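GTP pyrophosphokinase YjbM (Bacillus subtilis, PDB 5DEC) catalyses the transfer of pyrophosphate from ATP to GTP or GDP, making the alarmones pppGpp and ppGpp, as an allosterically regulated homotetramer. Local coordinates at residues B[19-30]-B[132-143]; B[88-96]-B[191-199]. All coordinates share one frame; numbering follows the deposited sequence.

Contact 1. Residues B[19-30]-B[132-143]; sequences PYRQAVEELKVK and YPLQTVSGEKHV
Y132 and E26 make the one direct hydrogen bond between the helix 19-30 and the hairpin 132-143. Y132 OH donates to E26 OE1 at 2.5 Å, on the anti lone pair of that oxygen. OE1 lies in the plane of the ring, while the carboxylate is turned 75° from it. Q22 NE2 donates to E26 OE2 at 2.9 Å, so both oxygens are gripped. One water links E26 OE1 to Q135 N, another lies within bonding range of E26 OE2 and Q135 O, and a third joins Y20 OH to K141 NZ. K30 NZ forms salt bridges with D105 and with E26 of the second subunit.

The rest is mainly apolar. A23 CB meets V143 CG2 at 3.5 Å. L27 lies over one face of the Y132 ring, with CD2 3.9 Å from CE1. L134 CG is anti to the backbone N (chi1 -176°), and its methyls fork against the helix: CD2 reaches P19 CB at 3.6 Å, CD1 touches Q22 CG. K30 CE sits at the edge of the Y132 ring.

A helix thus crosses an antiparallel hairpin of the RelA/SpoT synthetase sheet, and its K28, V29 and K30 belong to the allosteric pppGpp site shared between subunits.

Contact 2. Residues B[88-96]-B[191-199]; sequences QFVDDIQIV and DEEMSEIRG
F89 and S195 are the nearest CA pair across the segments, 6.2 Å apart, and the axes of helices 90-96 and 191-199 make an angle of 75°. This is a helix-helix contact between a helix of the RelA/SpoT synthetase region and the long C-terminal helix 174-202.

F89 and R198 are its main side chains. R198 CB lies over one face of the F89 ring in a CH-pi contact, 4.0 Å from the ring centroid. Q88 CG covers the opposite face. M194 also meets the ring: its O comes near CE1, and its CB packs on CD1 at 4.0 Å. R198 has CG anti to its backbone N (chi1 -178°) and runs extended from CG to NE, which carries the guanidinium past the ring to D92. With an alanine at F89, the aliphatic part of R198 would lose the ring it lies on, and the arginine would probably be freer to swing away from D92.

I95 CD1 lies near R198 NH2, and D91 CB near NE. D92 OD2 accepts from F89 N, at 3.1 Å, and from H44. V90 CG2 packs on D191 CB.

Three waters bridge the segments. One links Q88 O to D191 OD1, and two join V90 N and D91 N to S195 OG. The water on V90 N also donates to D191 O. D191 OD2 pairs with R124. I160 of a neighbouring subunit packs on F89 and M194.

The salt bridge runs from D92 OD1 to R198 NH1 at 2.8 Å, with the carboxylate and guanidinium planes 83° apart.

Overall arrangement
Contacts 1 and 2 lie on opposite sides of the chain's centre, with their centres 32 Å apart and their nearest atoms about 10 Å apart. They do not touch. Along the chain their segments alternate: 19-30, 88-96, 132-143, 191-199. Both contacts are tied to the mixed five-strand sheet: contact 1 uses strands 126-136 and 139-151, and helix 90-102 of contact 2 packs on strands 81-87 and 139-151. Contact 1 thus ties the N-terminal helix 11-38 to this sheet, and contact 2 ties the C-terminal helix 174-202 to helix 90-102. Contact 1 meets the second subunit and contact 2 the third, so both terminal helices also take part in the packing of the tetramer.

Contact 1. Residues B[19-30]-B[132-143]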
loop_
_atom_site.group_PDB
_atom_site.type_symbol
_atom_site.label_atom_id
_atom_site.label_comp_id
_atom_site.label_asym_id
_atom_site.label_seq_id
_atom_site.Cartn_x
_atom_site.Cartn_y
_atom_site.Cartn_z
ATOM N N PRO B 19 -19.215 2.894 3.427
ATOM C CA PRO B 19 -19.374 1.622 2.704
ATOM C C PRO B 19 -18.890 1.687 1.255
ATOM O O PRO B 19 -18.405 0.681 0.733
ATOM C CB PRO B 19 -20.886 1.381 2.718
ATOM C CG PRO B 19 -21.422 2.285 3.767
ATOM C CD PRO B 19 -20.516 3.453 3.833
ATOM N N TYR B 20 -19.058 2.839 0.612
ATOM C CA TYR B 20 -18.626 2.992 -0.775
ATOM C C TYR B 20 -17.120 2.871 -0.868
ATOM O O TYR B 20 -16.594 2.214 -1.775
ATOM C CB TYR B 20 -19.084 4.337 -1.345
ATOM C CG TYR B 20 -20.570 4.386 -1.552
ATOM C CD1 TYR B 20 -21.142 3.911 -2.731
ATOM C CD2 TYR B 20 -21.418 4.869 -0.554
ATOM C CE1 TYR B 20 -22.511 3.945 -2.924
ATOM C CE2 TYR B 20 -22.781 4.908 -0.742
ATOM C CZ TYR B 20 -23.325 4.443 -1.923
ATOM O OH TYR B 20 -24.685 4.475 -2.102
ATOM N N ARG B 21 -16.412 3.516 0.057
ATOM C CA ARG B 21 -14.954 3.411 0.087
ATOM C C ARG B 21 -14.466 1.990 0.323
ATOM O O ARG B 21 -13.479 1.553 -0.282
ATOM C CB ARG B 21 -14.359 4.334 1.155
ATOM C CG ARG B 21 -14.490 5.786 0.812
ATOM C CD ARG B 21 -13.707 6.670 1.765
ATOM N NE ARG B 21 -14.035 8.059 1.486
ATOM C CZ ARG B 21 -14.810 8.816 2.251
ATOM N NH1 ARG B 21 -15.332 8.329 3.372
ATOM N NH2 ARG B 21 -15.054 10.071 1.894
ATOM N N GLN B 22 -15.131 1.280 1.226
ATOM C CA GLN B 22 -14.733 -0.090 1.532
ATOM C C GLN B 22 -15.031 -1.010 0.326
ATOM O O GLN B 22 -14.234 -1.877 -0.017
ATOM C CB GLN B 22 -15.442 -0.579 2.807
ATOM C CG GLN B 22 -15.076 -2.020 3.240
ATOM C CD GLN B 22 -13.614 -2.205 3.606
ATOM O OE1 GLN B 22 -12.928 -1.256 3.985
ATOM N NE2 GLN B 22 -13.129 -3.439 3.506
ATOM N N ALA B 23 -16.156 -0.804 -0.337
ATOM C CA ALA B 23 -16.442 -1.597 -1.540
ATOM C C ALA B 23 -15.351 -1.413 -2.595
ATOM O O ALA B 23 -14.871 -2.380 -3.204
ATOM C CB ALA B 23 -17.790 -1.222 -2.112
ATOM N N VAL B 24 -14.965 -0.163 -2.817
ATOM C CA VAL B 24 -13.877 0.135 -3.755
ATOM C C VAL B 24 -12.566 -0.537 -3.355
ATOM O O VAL B 24 -11.901 -1.151 -4.194
ATOM C CB VAL B 24 -13.689 1.666 -3.895
ATOM C CG1 VAL B 24 -12.406 1.998 -4.661
ATOM C CG2 VAL B 24 -14.908 2.256 -4.598
ATOM N N GLU B 25 -12.178 -0.465 -2.080
ATOM C CA GLU B 25 -10.913 -1.111 -1.688
ATOM C C GLU B 25 -10.953 -2.639 -1.854
ATOM O O GLU B 25 -9.933 -3.282 -2.194
ATOM C CB GLU B 25 -10.542 -0.782 -0.232
ATOM C CG GLU B 25 -10.185 0.685 0.007
ATOM C CD GLU B 25 -9.197 1.241 -1.019
ATOM O OE1 GLU B 25 -8.150 0.618 -1.276
ATOM O OE2 GLU B 25 -9.472 2.320 -1.570
ATOM N N GLU B 26 -12.103 -3.240 -1.565
ATOM C CA GLU B 26 -12.222 -4.693 -1.714
ATOM C C GLU B 26 -12.137 -5.085 -3.183
ATOM O O GLU B 26 -11.427 -6.009 -3.540
ATOM C CB GLU B 26 -13.522 -5.199 -1.087
ATOM C CG GLU B 26 -13.500 -5.078 0.455
ATOM C CD GLU B 26 -14.706 -5.684 1.151
ATOM O OE1 GLU B 26 -15.450 -6.473 0.518
ATOM O OE2 GLU B 26 -14.903 -5.365 2.349
ATOM N N LEU B 27 -12.849 -4.360 -4.033
ATOM C CA LEU B 27 -12.839 -4.639 -5.459
ATOM C C LEU B 27 -11.489 -4.341 -6.100
ATOM O O LEU B 27 -11.095 -5.019 -7.043
ATOM C CB LEU B 27 -13.948 -3.855 -6.156
ATOM C CG LEU B 27 -15.332 -4.478 -5.985
ATOM C CD1 LEU B 27 -16.402 -3.482 -6.424
ATOM C CD2 LEU B 27 -15.441 -5.777 -6.782
ATOM N N LYS B 28 -10.771 -3.333 -5.607
ATOM C CA LYS B 28 -9.421 -3.087 -6.133
ATOM C C LYS B 28 -8.503 -4.281 -5.940
ATOM O O LYS B 28 -7.813 -4.698 -6.870
ATOM C CB LYS B 28 -8.785 -1.852 -5.476
ATOM C CG LYS B 28 -9.227 -0.558 -6.161
ATOM C CD LYS B 28 -8.932 0.674 -5.317
ATOM C CE LYS B 28 -7.463 0.870 -5.046
ATOM N NZ LYS B 28 -7.293 2.165 -4.316
ATOM N N VAL B 29 -8.478 -4.836 -4.731
ATOM C CA VAL B 29 -7.585 -5.956 -4.478
ATOM C C VAL B 29 -8.008 -7.184 -5.288
ATOM O O VAL B 29 -7.161 -7.947 -5.796
ATOM C CB VAL B 29 -7.536 -6.307 -2.970
ATOM C CG1 VAL B 29 -6.734 -7.595 -2.735
ATOM C CG2 VAL B 29 -6.929 -5.172 -2.234
ATOM N N LYS B 30 -9.320 -7.380 -5.392
ATOM C CA LYS B 30 -9.848 -8.486 -6.190
ATOM C C LYS B 30 -9.415 -8.363 -7.649
ATOM O O LYS B 30 -8.839 -9.275 -8.210
ATOM C CB LYS B 30 -11.375 -8.533 -6.091
ATOM C CG LYS B 30 -11.884 -9.163 -4.757
ATOM C CD LYS B 30 -13.362 -8.880 -4.548
ATOM C CE LYS B 30 -13.921 -9.551 -3.269
ATOM N NZ LYS B 30 -13.994 -11.019 -3.448
ATOM N N TYR B 132 -22.590 -4.832 -5.274
ATOM C CA TYR B 132 -21.588 -5.500 -4.439
ATOM C C TYR B 132 -22.142 -5.717 -3.024
ATOM O O TYR B 132 -22.473 -4.738 -2.340
ATOM C CB TYR B 132 -20.283 -4.667 -4.378
ATOM C CG TYR B 132 -19.145 -5.377 -3.664
ATOM C CD1 TYR B 132 -18.456 -6.404 -4.286
ATOM C CD2 TYR B 132 -18.774 -5.030 -2.370
ATOM C CE1 TYR B 132 -17.422 -7.070 -3.650
ATOM C CE2 TYR B 132 -17.743 -5.694 -1.716
ATOM C CZ TYR B 132 -17.071 -6.719 -2.369
ATOM O OH TYR B 132 -16.044 -7.407 -1.758
ATOM N N PRO B 133 -22.234 -6.994 -2.587
ATOM C CA PRO B 133 -22.792 -7.378 -1.279
ATOM C C PRO B 133 -21.778 -7.195 -0.155
ATOM O O PRO B 133 -21.170 -8.161 0.319
ATOM C CB PRO B 133 -23.135 -8.853 -1.464
ATOM C CG PRO B 133 -22.076 -9.337 -2.424
ATOM C CD PRO B 133 -21.823 -8.173 -3.372
ATOM N N LEU B 134 -21.608 -5.947 0.265
ATOM C CA LEU B 134 -20.649 -5.585 1.300
ATOM C C LEU B 134 -21.040 -6.113 2.688
ATOM O O LEU B 134 -22.163 -5.894 3.158
ATOM C CB LEU B 134 -20.502 -4.063 1.332
ATOM C CG LEU B 134 -19.471 -3.478 2.280
ATOM C CD1 LEU B 134 -18.068 -3.806 1.815
ATOM C CD2 LEU B 134 -19.673 -1.979 2.343
ATOM N N GLN B 135 -20.119 -6.833 3.324
ATOM C CA GLN B 135 -20.307 -7.297 4.691
ATOM C C GLN B 135 -19.945 -6.174 5.650
ATOM O O GLN B 135 -18.817 -5.685 5.629
ATOM C CB GLN B 135 -19.449 -8.540 4.975
ATOM C CG GLN B 135 -19.641 -9.645 3.957
ATOM C CD GLN B 135 -21.074 -10.087 3.872
ATOM O OE1 GLN B 135 -21.614 -10.633 4.826
ATOM N NE2 GLN B 135 -21.715 -9.833 2.731
ATOM N N THR B 136 -20.904 -5.757 6.474
ATOM C CA THR B 136 -20.674 -4.668 7.421
ATOM C C THR B 136 -20.820 -5.165 8.847
ATOM O O THR B 136 -21.118 -6.336 9.081
ATOM C CB THR B 136 -21.651 -3.499 7.213
ATOM O OG1 THR B 136 -22.977 -3.918 7.566
ATOM C CG2 THR B 136 -21.633 -3.045 5.747
ATOM N N VAL B 137 -20.641 -4.260 9.800
ATOM C CA VAL B 137 -20.772 -4.625 11.208
ATOM C C VAL B 137 -22.218 -5.006 11.524
ATOM O O VAL B 137 -22.479 -5.896 12.338
ATOM C CB VAL B 137 -20.305 -3.470 12.119
ATOM C CG1 VAL B 137 -20.609 -3.763 13.576
ATOM C CG2 VAL B 137 -18.818 -3.227 11.919
ATOM N N SER B 138 -23.158 -4.353 10.851
ATOM C CA SER B 138 -24.572 -4.583 11.120
ATOM C C SER B 138 -25.235 -5.559 10.149
ATOM O O SER B 138 -26.458 -5.689 10.142
ATOM C CB SER B 138 -25.326 -3.256 11.083
ATOM O OG SER B 138 -25.169 -2.628 9.823
ATOM N N GLY B 139 -24.440 -6.253 9.340
ATOM C CA GLY B 139 -24.991 -7.186 8.370
ATOM C C GLY B 139 -24.539 -6.851 6.958
ATOM O O GLY B 139 -23.426 -6.368 6.757
ATOM N N GLU B 140 -25.393 -7.116 5.976
ATOM C CA GLU B 140 -25.057 -6.842 4.581
ATOM C C GLU B 140 -25.604 -5.511 4.078
ATOM O O GLU B 140 -26.712 -5.109 4.419
ATOM C CB GLU B 140 -25.583 -7.949 3.675
ATOM C CG GLU B 140 -24.705 -9.167 3.615
ATOM C CD GLU B 140 -25.069 -10.073 2.466
ATOM O OE1 GLU B 140 -26.275 -10.188 2.156
ATOM O OE2 GLU B 140 -24.153 -10.660 1.861
ATOM N N LYS B 141 -24.833 -4.865 3.219
ATOM C CA LYS B 141 -25.289 -3.691 2.488
ATOM C C LYS B 141 -24.905 -3.844 1.028
ATOM O O LYS B 141 -23.729 -4.020 0.703
ATOM C CB LYS B 141 -24.687 -2.411 3.071
ATOM C CG LYS B 141 -25.139 -1.133 2.371
ATOM C CD LYS B 141 -24.447 0.085 2.963
ATOM C CE LYS B 141 -25.390 1.274 3.104
ATOM N NZ LYS B 141 -26.240 1.479 1.897
ATOM N N HIS B 142 -25.892 -3.802 0.142
ATOM C CA HIS B 142 -25.597 -3.880 -1.280
ATOM C C HIS B 142 -25.289 -2.487 -1.828
ATOM O O HIS B 142 -26.099 -1.572 -1.704
ATOM C CB HIS B 142 -26.753 -4.533 -2.037
ATOM C CG HIS B 142 -26.952 -5.974 -1.687
ATOM N ND1 HIS B 142 -27.530 -6.381 -0.502
ATOM C CD2 HIS B 142 -26.598 -7.108 -2.337
ATOM C CE1 HIS B 142 -27.551 -7.698 -0.451
ATOM N NE2 HIS B 142 -26.986 -8.166 -1.553
ATOM N N VAL B 143 -24.094 -2.310 -2.383
ATOM C CA VAL B 143 -23.734 -1.004 -2.937
ATOM C C VAL B 143 -23.449 -1.079 -4.431
ATOM O O VAL B 143 -22.892 -2.062 -4.939
ATOM C CB VAL B 143 -22.520 -0.366 -2.208
ATOM C CG1 VAL B 143 -22.715 -0.411 -0.699
ATOM C CG2 VAL B 143 -21.255 -1.041 -2.591
HETATM O O HOH W 1 -26.057 3.600 0.311
HETATM O O HOH W 2 -17.514 -7.605 2.113
HETATM O O HOH W 3 -16.302 -6.188 4.438
#

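Contact 2. Residues B[88-96]-B[191-199]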
loop_
_atom_site.group_PDB
_atom_site.type_symbol
_atom_site.label_atom_id
_atom_site.label_comp_id
_atom_site.label_asym_id
_atom_site.label_seq_id
_atom_site.Cartn_x
_atom_site.Cartn_y
_atom_site.Cartn_z
ATOM N N GLN B 88 -4.232 -3.171 -22.323
ATOM C CA GLN B 88 -3.300 -2.870 -23.405
ATOM C C GLN B 88 -3.960 -2.860 -24.770
ATOM O O GLN B 88 -3.721 -1.960 -25.574
ATOM C CB GLN B 88 -2.184 -3.894 -23.386
ATOM C CG GLN B 88 -0.917 -3.477 -24.051
ATOM C CD GLN B 88 0.241 -4.312 -23.563
ATOM O OE1 GLN B 88 0.268 -5.520 -23.764
ATOM N NE2 GLN B 88 1.189 -3.678 -22.887
ATOM N N PHE B 89 -4.787 -3.866 -25.036
ATOM C CA PHE B 89 -5.398 -4.035 -26.360
ATOM C C PHE B 89 -6.924 -3.971 -26.302
ATOM O O PHE B 89 -7.540 -4.356 -25.299
ATOM C CB PHE B 89 -4.979 -5.375 -26.988
ATOM C CG PHE B 89 -3.503 -5.520 -27.173
ATOM C CD1 PHE B 89 -2.864 -4.925 -28.252
ATOM C CD2 PHE B 89 -2.740 -6.235 -26.257
ATOM C CE1 PHE B 89 -1.486 -5.058 -28.423
ATOM C CE2 PHE B 89 -1.359 -6.365 -26.419
ATOM C CZ PHE B 89 -0.731 -5.775 -27.500
ATOM N N VAL B 90 -7.533 -3.498 -27.384
ATOM C CA VAL B 90 -8.981 -3.448 -27.486
ATOM C C VAL B 90 -9.622 -4.818 -27.224
ATOM O O VAL B 90 -10.668 -4.898 -26.563
ATOM C CB VAL B 90 -9.413 -2.914 -28.873
ATOM C CG1 VAL B 90 -10.887 -3.144 -29.108
ATOM C CG2 VAL B 90 -9.078 -1.438 -28.992
ATOM N N ASP B 91 -8.993 -5.895 -27.706
ATOM C CA ASP B 91 -9.566 -7.239 -27.521
ATOM C C ASP B 91 -9.492 -7.699 -26.058
ATOM O O ASP B 91 -10.231 -8.589 -25.636
ATOM C CB ASP B 91 -8.879 -8.253 -28.427
ATOM C CG ASP B 91 -9.822 -9.360 -28.880
ATOM O OD1 ASP B 91 -10.088 -10.287 -28.082
ATOM O OD2 ASP B 91 -10.321 -9.284 -30.026
ATOM N N ASP B 92 -8.604 -7.087 -25.285
ATOM C CA ASP B 92 -8.546 -7.379 -23.860
ATOM C C ASP B 92 -9.831 -6.980 -23.163
ATOM O O ASP B 92 -10.174 -7.550 -22.131
ATOM C CB ASP B 92 -7.370 -6.670 -23.195
ATOM C CG ASP B 92 -6.049 -7.270 -23.578
ATOM O OD1 ASP B 92 -6.040 -8.480 -23.897
ATOM O OD2 ASP B 92 -5.025 -6.542 -23.542
ATOM N N ILE B 93 -10.533 -5.993 -23.711
ATOM C CA ILE B 93 -11.728 -5.475 -23.055
ATOM C C ILE B 93 -12.840 -6.530 -23.000
ATOM O O ILE B 93 -13.445 -6.740 -21.960
ATOM C CB ILE B 93 -12.213 -4.199 -23.744
ATOM C CG1 ILE B 93 -11.171 -3.106 -23.521
ATOM C CG2 ILE B 93 -13.552 -3.737 -23.178
ATOM C CD1 ILE B 93 -11.443 -1.851 -24.273
ATOM N N GLN B 94 -13.059 -7.233 -24.105
ATOM C CA GLN B 94 -14.066 -8.282 -24.146
ATOM C C GLN B 94 -13.700 -9.401 -23.171
ATOM O O GLN B 94 -14.576 -9.978 -22.538
ATOM C CB GLN B 94 -14.218 -8.827 -25.576
ATOM C CG GLN B 94 -15.303 -9.891 -25.730
ATOM C CD GLN B 94 -16.690 -9.384 -25.376
ATOM O OE1 GLN B 94 -17.005 -8.205 -25.558
ATOM N NE2 GLN B 94 -17.528 -10.276 -24.852
ATOM N N ILE B 95 -12.407 -9.691 -23.050
ATOM C CA ILE B 95 -11.939 -10.716 -22.131
ATOM C C ILE B 95 -12.238 -10.332 -20.682
ATOM O O ILE B 95 -12.786 -11.135 -19.930
ATOM C CB ILE B 95 -10.422 -10.965 -22.311
ATOM C CG1 ILE B 95 -10.163 -11.628 -23.673
ATOM C CG2 ILE B 95 -9.881 -11.838 -21.192
ATOM C CD1 ILE B 95 -8.706 -11.799 -24.009
ATOM N N VAL B 96 -11.952 -9.086 -20.313
ATOM C CA VAL B 96 -12.207 -8.628 -18.951
ATOM C C VAL B 96 -13.707 -8.616 -18.673
ATOM O O VAL B 96 -14.162 -9.061 -17.601
ATOM C CB VAL B 96 -11.605 -7.216 -18.690
ATOM C CG1 VAL B 96 -12.024 -6.697 -17.324
ATOM C CG2 VAL B 96 -10.083 -7.252 -18.807
ATOM N N ASP B 191 -4.866 2.489 -31.240
ATOM C CA ASP B 191 -5.440 1.228 -30.771
ATOM C C ASP B 191 -5.621 0.242 -31.933
ATOM O O ASP B 191 -5.384 -0.947 -31.769
ATOM C CB ASP B 191 -6.774 1.461 -30.052
ATOM C CG ASP B 191 -6.584 1.784 -28.563
ATOM O OD1 ASP B 191 -5.509 1.450 -28.003
ATOM O OD2 ASP B 191 -7.498 2.405 -27.965
ATOM N N GLU B 192 -6.013 0.743 -33.105
ATOM C CA GLU B 192 -6.175 -0.112 -34.282
ATOM C C GLU B 192 -4.855 -0.763 -34.691
ATOM O O GLU B 192 -4.808 -1.960 -34.956
ATOM C CB GLU B 192 -6.735 0.680 -35.472
ATOM C CG GLU B 192 -8.165 1.160 -35.305
ATOM C CD GLU B 192 -8.596 2.142 -36.409
ATOM O OE1 GLU B 192 -7.879 2.267 -37.429
ATOM O OE2 GLU B 192 -9.649 2.797 -36.251
ATOM N N GLU B 193 -3.781 0.025 -34.720
ATOM C CA GLU B 193 -2.464 -0.491 -35.080
ATOM C C GLU B 193 -2.000 -1.514 -34.049
ATOM O O GLU B 193 -1.383 -2.514 -34.387
ATOM C CB GLU B 193 -1.425 0.640 -35.175
ATOM C CG GLU B 193 -1.687 1.669 -36.258
ATOM C CD GLU B 193 -1.880 1.046 -37.643
ATOM O OE1 GLU B 193 -1.209 0.039 -37.971
ATOM O OE2 GLU B 193 -2.703 1.587 -38.408
ATOM N N MET B 194 -2.297 -1.251 -32.783
ATOM C CA MET B 194 -1.974 -2.188 -31.717
ATOM C C MET B 194 -2.743 -3.491 -31.910
ATOM O O MET B 194 -2.183 -4.585 -31.757
ATOM C CB MET B 194 -2.296 -1.580 -30.338
ATOM C CG MET B 194 -1.299 -0.511 -29.879
ATOM S SD MET B 194 0.407 -1.081 -29.835
ATOM C CE MET B 194 1.271 0.332 -29.163
ATOM N N SER B 195 -4.009 -3.372 -32.294
ATOM C CA SER B 195 -4.839 -4.553 -32.510
ATOM C C SER B 195 -4.265 -5.439 -33.620
ATOM O O SER B 195 -4.270 -6.671 -33.500
ATOM C CB SER B 195 -6.271 -4.156 -32.854
ATOM O OG SER B 195 -6.959 -3.740 -31.689
ATOM N N GLU B 196 -3.764 -4.806 -34.680
ATOM C CA GLU B 196 -3.155 -5.525 -35.805
ATOM C C GLU B 196 -1.897 -6.266 -35.362
ATOM O O GLU B 196 -1.647 -7.393 -35.788
ATOM C CB GLU B 196 -2.782 -4.563 -36.939
ATOM C CG GLU B 196 -3.924 -3.873 -37.659
ATOM C CD GLU B 196 -4.782 -4.814 -38.490
ATOM O OE1 GLU B 196 -4.363 -5.972 -38.721
ATOM O OE2 GLU B 196 -5.857 -4.372 -38.953
ATOM N N ILE B 197 -1.091 -5.622 -34.523
ATOM C CA ILE B 197 0.081 -6.290 -33.956
ATOM C C ILE B 197 -0.321 -7.535 -33.180
ATOM O O ILE B 197 0.233 -8.611 -33.403
ATOM C CB ILE B 197 0.888 -5.376 -33.004
ATOM C CG1 ILE B 197 1.515 -4.203 -33.761
ATOM C CG2 ILE B 197 1.974 -6.168 -32.304
ATOM C CD1 ILE B 197 2.342 -3.311 -32.876
ATOM N N ARG B 198 -1.308 -7.391 -32.296
ATOM C CA ARG B 198 -1.768 -8.506 -31.468
ATOM C C ARG B 198 -2.310 -9.658 -32.313
ATOM O O ARG B 198 -1.990 -10.819 -32.071
ATOM C CB ARG B 198 -2.853 -8.033 -30.487
ATOM C CG ARG B 198 -3.379 -9.121 -29.542
ATOM C CD ARG B 198 -4.733 -8.722 -28.948
ATOM N NE ARG B 198 -5.312 -9.734 -28.061
ATOM C CZ ARG B 198 -5.108 -9.825 -26.750
ATOM N NH1 ARG B 198 -4.342 -8.945 -26.128
ATOM N NH2 ARG B 198 -5.696 -10.793 -26.059
ATOM N N GLY B 199 -3.126 -9.330 -33.306
ATOM C CA GLY B 199 -3.752 -10.338 -34.140
ATOM C C GLY B 199 -2.727 -11.106 -34.950
ATOM O O GLY B 199 -2.856 -12.308 -35.190
HETATM O O HOH W 4 -4.332 -0.766 -27.921
HETATM O O HOH W 5 -5.742 -2.774 -29.357
HETATM O O HOH W 6 -7.068 -6.007 -29.777
#